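Local coordinates for putative Lipoprotein (Shewanella oneidensis, PDB 3U24) that is of unknown function but binds zinc and calcium ions and is probably related to the zinc metallopeptidases, at residues K266-D270 against Y525-R529; F534-Y538 against L548-H552. All coordinates share one frame; numbering follows the deposited sequence.

Contact 1 of 2, residues K266-D270 against Y525-R529; sequences KAMVD and YSGYR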
ATOM      1  N   LYS A 266      -8.943 -11.767  16.662  1.00 26.49           N
ATOM      2  CA  LYS A 266      -9.670 -12.364  15.558  1.00 26.25           C
ATOM      3  C   LYS A 266      -8.728 -13.124  14.595  1.00 24.98           C
ATOM      4  O   LYS A 266      -9.102 -14.179  14.053  1.00 23.48           O
ATOM      5  CB  LYS A 266     -10.469 -11.323  14.777  1.00 27.77           C
ATOM      6  CG  LYS A 266     -11.756 -10.815  15.445  1.00 31.07           C
ATOM      7  CD  LYS A 266     -12.313  -9.634  14.618  1.00 34.02           C
ATOM      8  CE  LYS A 266     -13.341  -8.800  15.372  1.00 35.98           C
ATOM      9  NZ  LYS A 266     -14.617  -9.560  15.374  1.00 39.76           N
ATOM     10  N   ALA A 267      -7.546 -12.575  14.353  1.00 23.89           N
ATOM     11  CA  ALA A 267      -6.595 -13.195  13.398  1.00 24.16           C
ATOM     12  C   ALA A 267      -6.118 -14.557  13.937  1.00 24.32           C
ATOM     13  O   ALA A 267      -6.035 -15.542  13.198  1.00 22.61           O
ATOM     14  CB  ALA A 267      -5.415 -12.259  13.092  1.00 22.41           C
HETATM   15  N   MSE A 268      -5.906 -14.613  15.243  1.00 25.90           N
HETATM   16  CA  MSE A 268      -5.492 -15.879  15.914  1.00 27.18           C
HETATM   17  C   MSE A 268      -6.550 -16.951  15.785  1.00 26.15           C
HETATM   18  O   MSE A 268      -6.221 -18.087  15.510  1.00 27.02           O
HETATM   19  CB  MSE A 268      -5.164 -15.653  17.395  1.00 29.33           C
HETATM   20  CG  MSE A 268      -3.857 -14.871  17.651  1.00 32.38           C
HETATM   21 SE   MSE A 268      -2.187 -15.770  17.130  0.80 37.77          SE
HETATM   22  CE  MSE A 268      -2.011 -16.906  18.757  1.00 42.72           C
ATOM     23  N   VAL A 269      -7.814 -16.606  15.989  1.00 26.08           N
ATOM     24  CA  VAL A 269      -8.916 -17.554  15.793  1.00 26.82           C
ATOM     25  C   VAL A 269      -9.058 -17.961  14.304  1.00 26.73           C
ATOM     26  O   VAL A 269      -9.173 -19.139  13.983  1.00 25.97           O
ATOM     27  CB  VAL A 269     -10.250 -17.008  16.397  1.00 27.76           C
ATOM     28  CG1 VAL A 269     -11.452 -17.865  15.980  1.00 28.06           C
ATOM     29  CG2 VAL A 269     -10.152 -16.921  17.947  1.00 27.14           C
ATOM     30  N   ASP A 270      -9.000 -17.008  13.386  1.00 27.24           N
ATOM     31  CA  ASP A 270      -9.132 -17.360  11.979  1.00 30.02           C
ATOM     32  C   ASP A 270      -8.016 -18.315  11.519  1.00 28.13           C
ATOM     33  O   ASP A 270      -8.267 -19.239  10.759  1.00 25.63           O
ATOM     34  CB  ASP A 270      -9.174 -16.118  11.059  1.00 32.81           C
ATOM     35  CG  ASP A 270     -10.576 -15.594  10.801  1.00 38.66           C
ATOM     36  OD1 ASP A 270     -11.599 -16.345  10.877  1.00 50.50           O
ATOM     37  OD2 ASP A 270     -10.651 -14.383  10.490  1.00 40.99           O
ATOM     38  N   TYR A 525      -6.107  -7.666   6.154  1.00 20.27           N
ATOM     39  CA  TYR A 525      -7.020  -8.464   6.946  1.00 19.90           C
ATOM     40  C   TYR A 525      -8.081  -7.584   7.624  1.00 19.62           C
ATOM     41  O   TYR A 525      -9.221  -7.982   7.777  1.00 18.59           O
ATOM     42  CB  TYR A 525      -6.248  -9.234   8.001  1.00 19.77           C
ATOM     43  CG  TYR A 525      -7.092 -10.106   8.866  1.00 19.88           C
ATOM     44  CD1 TYR A 525      -7.760 -11.196   8.347  1.00 20.29           C
ATOM     45  CD2 TYR A 525      -7.192  -9.859  10.219  1.00 20.87           C
ATOM     46  CE1 TYR A 525      -8.545 -12.001   9.145  1.00 20.94           C
ATOM     47  CE2 TYR A 525      -7.935 -10.675  11.044  1.00 21.24           C
ATOM     48  CZ  TYR A 525      -8.595 -11.747  10.497  1.00 21.65           C
ATOM     49  OH  TYR A 525      -9.373 -12.496  11.328  1.00 23.90           O
ATOM     50  N   SER A 526      -7.661  -6.414   8.084  1.00 19.47           N
ATOM     51  CA  SER A 526      -8.570  -5.517   8.763  1.00 20.13           C
ATOM     52  C   SER A 526      -9.757  -5.132   7.880  1.00 19.74           C
ATOM     53  O   SER A 526     -10.898  -5.308   8.277  1.00 20.25           O
ATOM     54  CB  SER A 526      -7.830  -4.290   9.212  1.00 20.62           C
ATOM     55  OG  SER A 526      -8.763  -3.380   9.741  1.00 22.13           O
ATOM     56  N   GLY A 527      -9.502  -4.714   6.663  1.00 19.30           N
ATOM     57  CA  GLY A 527     -10.610  -4.385   5.762  1.00 19.68           C
ATOM     58  C   GLY A 527     -11.456  -5.584   5.374  1.00 20.21           C
ATOM     59  O   GLY A 527     -12.682  -5.506   5.370  1.00 19.12           O
ATOM     60  N   TYR A 528     -10.798  -6.708   5.061  1.00 20.72           N
ATOM     61  CA  TYR A 528     -11.501  -7.948   4.808  1.00 22.06           C
ATOM     62  C   TYR A 528     -12.459  -8.349   5.942  1.00 23.27           C
ATOM     63  O   TYR A 528     -13.634  -8.671   5.709  1.00 24.31           O
ATOM     64  CB  TYR A 528     -10.492  -9.049   4.550  1.00 22.84           C
ATOM     65  CG  TYR A 528     -11.025 -10.450   4.677  1.00 24.10           C
ATOM     66  CD1 TYR A 528     -12.018 -10.924   3.824  1.00 25.12           C
ATOM     67  CD2 TYR A 528     -10.501 -11.321   5.625  1.00 25.04           C
ATOM     68  CE1 TYR A 528     -12.482 -12.229   3.918  1.00 26.20           C
ATOM     69  CE2 TYR A 528     -10.972 -12.611   5.744  1.00 26.23           C
ATOM     70  CZ  TYR A 528     -11.959 -13.061   4.896  1.00 26.96           C
ATOM     71  OH  TYR A 528     -12.408 -14.344   5.041  1.00 29.82           O
ATOM     72  N   ARG A 529     -11.976  -8.303   7.166  1.00 24.95           N
ATOM     73  CA  ARG A 529     -12.757  -8.766   8.313  1.00 27.67           C
ATOM     74  C   ARG A 529     -13.928  -7.836   8.523  1.00 26.70           C
ATOM     75  O   ARG A 529     -15.050  -8.294   8.737  1.00 26.13           O
ATOM     76  CB  ARG A 529     -11.884  -8.839   9.582  1.00 31.50           C
ATOM     77  CG  ARG A 529     -12.358  -9.812  10.667  1.00 38.10           C
ATOM     78  CD  ARG A 529     -12.461 -11.277  10.210  1.00 42.39           C
ATOM     79  NE  ARG A 529     -13.852 -11.712  10.077  1.00 48.11           N
ATOM     80  CZ  ARG A 529     -14.254 -12.898   9.599  1.00 53.51           C
ATOM     81  NH1 ARG A 529     -13.393 -13.846   9.212  1.00 54.86           N
ATOM     82  NH2 ARG A 529     -15.553 -13.148   9.525  1.00 56.54           N
TER
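Helix segment Lys266-Asp270 crosses Tyr525-Arg529 steeply, the N-to-C directions 79° apart and the axes no closer than 12.0 Å. With Ala267 CA and Tyr525 CA still 8.0 Å apart, side chains must bridge the gap, and the small Ala267 lets a tyrosine ring in: its CB lies 3.6 Å from Tyr525 CE2. CG of Tyr525 stands anti to the backbone N (chi1 -179°), which carries the ring across to the other helix. There the hydroxyl donates to Asp270 OD2, which lies at the ring's edge and in its plane, the carboxylate turned nearly perpendicular to the ring. The modelled separation of Tyr525 OH and Asp270 OD2, 2.4 Å, is very short, and the exact value is doubtful. The same OD2 takes a second bond from Arg529 NH1 at 3.1 Å, a salt bridge that is well bent, with the oxygen tilted out of the guanidinium plane and approached on its syn side. Bends at chi2 and chi3 turn the arginine back to this carboxylate, while its CG rests 4.0 Å from Lys266 CD. NH2 of Arg529 pairs with Asp533, one turn further along its own helix, and OD1 of Asp270 pairs with Arg273. A leucine at Arg529 would probably cost Asp533 its arginine partner and take the second arginine from Asp270, whose OD1 would still pair with Arg273. Aspartate suits this buried place because each oxygen has a donor: two arginines probably stabilise its negative charge, and the tyrosine hydroxyl probably helps to hold it between two helices distant in sequence.

Contact 2 of 2, residues F534-Y538 against L548-H552; sequences FREEY and LKAFH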
ATOM      1  N   PHE A 534     -19.491  -6.935   8.391  1.00 26.52           N
ATOM      2  CA  PHE A 534     -20.592  -6.046   8.032  1.00 26.72           C
ATOM      3  C   PHE A 534     -21.593  -6.729   7.106  1.00 26.97           C
ATOM      4  O   PHE A 534     -22.777  -6.579   7.287  1.00 26.92           O
ATOM      5  CB  PHE A 534     -20.104  -4.742   7.393  1.00 26.05           C
ATOM      6  CG  PHE A 534     -21.216  -3.850   6.889  1.00 26.27           C
ATOM      7  CD1 PHE A 534     -22.338  -3.593   7.682  1.00 27.24           C
ATOM      8  CD2 PHE A 534     -21.128  -3.259   5.654  1.00 25.66           C
ATOM      9  CE1 PHE A 534     -23.353  -2.781   7.225  1.00 27.74           C
ATOM     10  CE2 PHE A 534     -22.124  -2.428   5.197  1.00 26.42           C
ATOM     11  CZ  PHE A 534     -23.257  -2.207   5.959  1.00 27.09           C
ATOM     12  N   ARG A 535     -21.121  -7.497   6.134  1.00 27.75           N
ATOM     13  CA  ARG A 535     -22.043  -8.191   5.267  1.00 28.79           C
ATOM     14  C   ARG A 535     -22.942  -9.121   6.066  1.00 30.50           C
ATOM     15  O   ARG A 535     -24.168  -9.109   5.883  1.00 30.00           O
ATOM     16  CB  ARG A 535     -21.363  -8.966   4.176  1.00 27.32           C
ATOM     17  CG  ARG A 535     -22.394  -9.628   3.297  1.00 27.88           C
ATOM     18  CD  ARG A 535     -21.752 -10.493   2.262  1.00 28.12           C
ATOM     19  NE  ARG A 535     -21.396 -11.793   2.790  1.00 27.87           N
ATOM     20  CZ  ARG A 535     -20.842 -12.754   2.079  1.00 27.52           C
ATOM     21  NH1 ARG A 535     -20.511 -12.559   0.799  1.00 27.92           N
ATOM     22  NH2 ARG A 535     -20.617 -13.917   2.652  1.00 27.33           N
ATOM     23  N   GLU A 536     -22.353  -9.919   6.945  1.00 32.21           N
ATOM     24  CA  GLU A 536     -23.164 -10.881   7.686  1.00 34.77           C
ATOM     25  C   GLU A 536     -24.150 -10.165   8.588  1.00 35.15           C
ATOM     26  O   GLU A 536     -25.243 -10.631   8.772  1.00 36.55           O
ATOM     27  CB  GLU A 536     -22.306 -11.864   8.462  1.00 36.58           C
ATOM     28  CG  GLU A 536     -21.435 -12.787   7.590  1.00 39.57           C
ATOM     29  CD  GLU A 536     -22.217 -13.586   6.529  1.00 42.59           C
ATOM     30  OE1 GLU A 536     -23.024 -14.468   6.898  1.00 45.97           O
ATOM     31  OE2 GLU A 536     -22.009 -13.335   5.311  1.00 45.57           O
ATOM     32  N   GLU A 537     -23.753  -9.025   9.141  1.00 35.99           N
ATOM     33  CA  GLU A 537     -24.640  -8.169   9.941  1.00 37.81           C
ATOM     34  C   GLU A 537     -25.813  -7.615   9.123  1.00 37.44           C
ATOM     35  O   GLU A 537     -26.934  -7.516   9.596  1.00 38.48           O
ATOM     36  CB  GLU A 537     -23.825  -7.012  10.530  1.00 38.92           C
ATOM     37  CG  GLU A 537     -24.661  -5.946  11.215  1.00 39.48           C
ATOM     38  CD  GLU A 537     -23.833  -4.811  11.782  1.00 40.35           C
ATOM     39  OE1 GLU A 537     -22.730  -4.531  11.287  1.00 41.52           O
ATOM     40  OE2 GLU A 537     -24.305  -4.167  12.735  1.00 45.31           O
ATOM     41  N   TYR A 538     -25.544  -7.268   7.882  1.00 36.62           N
ATOM     42  CA  TYR A 538     -26.572  -6.760   7.005  1.00 38.25           C
ATOM     43  C   TYR A 538     -27.529  -7.869   6.554  1.00 40.14           C
ATOM     44  O   TYR A 538     -28.735  -7.627   6.418  1.00 39.99           O
ATOM     45  CB  TYR A 538     -25.918  -6.128   5.808  1.00 37.04           C
ATOM     46  CG  TYR A 538     -26.730  -5.126   5.064  1.00 37.09           C
ATOM     47  CD1 TYR A 538     -26.782  -3.825   5.490  1.00 37.70           C
ATOM     48  CD2 TYR A 538     -27.364  -5.454   3.876  1.00 37.58           C
ATOM     49  CE1 TYR A 538     -27.488  -2.878   4.793  1.00 36.90           C
ATOM     50  CE2 TYR A 538     -28.060  -4.510   3.158  1.00 37.56           C
ATOM     51  CZ  TYR A 538     -28.109  -3.225   3.634  1.00 38.02           C
ATOM     52  OH  TYR A 538     -28.783  -2.259   2.959  1.00 40.40           O
ATOM     53  N   LEU A 548     -27.633  -9.894  -2.393  1.00 32.42           N
ATOM     54  CA  LEU A 548     -26.178  -9.769  -2.505  1.00 30.72           C
ATOM     55  C   LEU A 548     -25.704  -8.672  -3.482  1.00 29.39           C
ATOM     56  O   LEU A 548     -24.845  -7.836  -3.135  1.00 28.13           O
ATOM     57  CB  LEU A 548     -25.508 -11.122  -2.847  1.00 29.76           C
ATOM     58  CG  LEU A 548     -23.975 -11.114  -2.760  1.00 27.98           C
ATOM     59  CD1 LEU A 548     -23.553 -10.793  -1.332  1.00 26.50           C
ATOM     60  CD2 LEU A 548     -23.367 -12.436  -3.242  1.00 28.27           C
ATOM     61  N   LYS A 549     -26.269  -8.652  -4.680  1.00 29.28           N
ATOM     62  CA  LYS A 549     -25.869  -7.672  -5.686  1.00 29.51           C
ATOM     63  C   LYS A 549     -26.115  -6.219  -5.245  1.00 28.79           C
ATOM     64  O   LYS A 549     -25.259  -5.347  -5.449  1.00 27.58           O
ATOM     65  CB  LYS A 549     -26.594  -7.969  -6.984  1.00 31.62           C
ATOM     66  CG  LYS A 549     -26.210  -7.115  -8.175  1.00 32.72           C
ATOM     67  CD  LYS A 549     -27.084  -7.498  -9.348  1.00 35.30           C
ATOM     68  CE  LYS A 549     -26.471  -7.118 -10.669  1.00 36.75           C
ATOM     69  NZ  LYS A 549     -27.330  -7.689 -11.752  1.00 39.53           N
ATOM     70  N   ALA A 550     -27.273  -5.970  -4.636  1.00 28.17           N
ATOM     71  CA  ALA A 550     -27.632  -4.625  -4.132  1.00 27.90           C
ATOM     72  C   ALA A 550     -26.719  -4.266  -2.984  1.00 26.65           C
ATOM     73  O   ALA A 550     -26.348  -3.128  -2.821  1.00 26.67           O
ATOM     74  CB  ALA A 550     -29.120  -4.550  -3.662  1.00 27.35           C
ATOM     75  N   PHE A 551     -26.356  -5.240  -2.169  1.00 26.35           N
ATOM     76  CA  PHE A 551     -25.398  -4.956  -1.103  1.00 25.76           C
ATOM     77  C   PHE A 551     -24.070  -4.463  -1.682  1.00 24.15           C
ATOM     78  O   PHE A 551     -23.547  -3.417  -1.296  1.00 23.45           O
ATOM     79  CB  PHE A 551     -25.185  -6.173  -0.203  1.00 25.61           C
ATOM     80  CG  PHE A 551     -24.069  -5.986   0.797  1.00 25.66           C
ATOM     81  CD1 PHE A 551     -24.282  -5.283   1.954  1.00 26.07           C
ATOM     82  CD2 PHE A 551     -22.817  -6.515   0.565  1.00 25.26           C
ATOM     83  CE1 PHE A 551     -23.263  -5.115   2.871  1.00 25.40           C
ATOM     84  CE2 PHE A 551     -21.790  -6.351   1.471  1.00 24.84           C
ATOM     85  CZ  PHE A 551     -22.033  -5.651   2.630  1.00 25.13           C
ATOM     86  N   HIS A 552     -23.563  -5.208  -2.649  1.00 23.94           N
ATOM     87  CA  HIS A 552     -22.282  -4.898  -3.269  1.00 23.07           C
ATOM     88  C   HIS A 552     -22.280  -3.549  -3.894  1.00 23.89           C
ATOM     89  O   HIS A 552     -21.344  -2.777  -3.695  1.00 23.37           O
ATOM     90  CB  HIS A 552     -21.876  -5.961  -4.297  1.00 22.57           C
ATOM     91  CG  HIS A 552     -21.410  -7.276  -3.686  1.00 21.93           C
ATOM     92  ND1 HIS A 552     -21.492  -8.455  -4.352  1.00 21.75           N
ATOM     93  CD2 HIS A 552     -20.851  -7.567  -2.431  1.00 21.04           C
ATOM     94  CE1 HIS A 552     -21.031  -9.457  -3.554  1.00 21.49           C
ATOM     95  NE2 HIS A 552     -20.625  -8.914  -2.383  1.00 21.00           N
TER
HETATM   96  O   HOH W   1     -28.488  -2.690  -0.207  1.00 47.01           O
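Phe551 reaches across to the helix segment Phe534-Tyr538 from Leu548-His552, the N-to-C directions being 129° apart and the axes 11.6 Å at closest approach. These are two consecutive helices joined by a short loop, closed by an aromatic cluster of Phe534, Tyr538 and Phe551. Phe551 is the buried centre: its CG lies anti to the backbone N (chi1 172°), a setting that carries the ring out from its own helix and in among side chains of the other. Phe534 and Tyr538 are one turn apart; Phe534 meets the ring at CE1 and CZ, Tyr538 at CD1 and CE1. Phe534 CE2 comes to 3.7 Å from Phe551 CE1, with the ring planes inclined at 53°; Phe551 CD1 sits over a face of the Tyr538 ring, 3.6 Å from Tyr538 CD2. CG of Arg535 lies over one face of Phe551, toward the rim, in a CH-pi contact 4.2 Å from the ring centroid, the chain crossing the ring at about a right angle. An arginine suits this place because its methylenes pack on apolar groups while its polar end goes on elsewhere. Arg535 CD meets Leu548 CD1 at 4.0 Å, and the chain then bends at chi3. Beyond the bend the guanidinium grips Glu536 OE2 side-on through NE and NH2, the oxygen lying in its plane. NH2 also pairs with Glu451, and NH1 bonds to the hydroxyl of Tyr444, which His552 NE2 shares; helix 435-451 and Glu536 together hold this polar end. Elsewhere in the cluster, Tyr538 OH lies 3.2 Å from a water that donates a weak bond, 3.4 Å long, to Ala550 O.

Read from the N terminus, the chain leaves contact 1's first segment within helix 260-289 and runs 254 residues, through the rest of that helix, the small three-stranded sheet and the helices around His408, His414 and Glu439 of a zinc site. Contact 1 closes that loop when helix 523-542 arrives against helix 260-289. Contact 2 follows in series, neither nested in the first nor crossing it: the same helix runs on, and helix 548-555 folds back against its later part after a short loop. The centres of the two contacts lie about 18 Å apart. Helix 523-542 thus links a distant helix to the C-terminal region, and helix 435-451 lies beside it at both levels, meeting Tyr528 and Arg535.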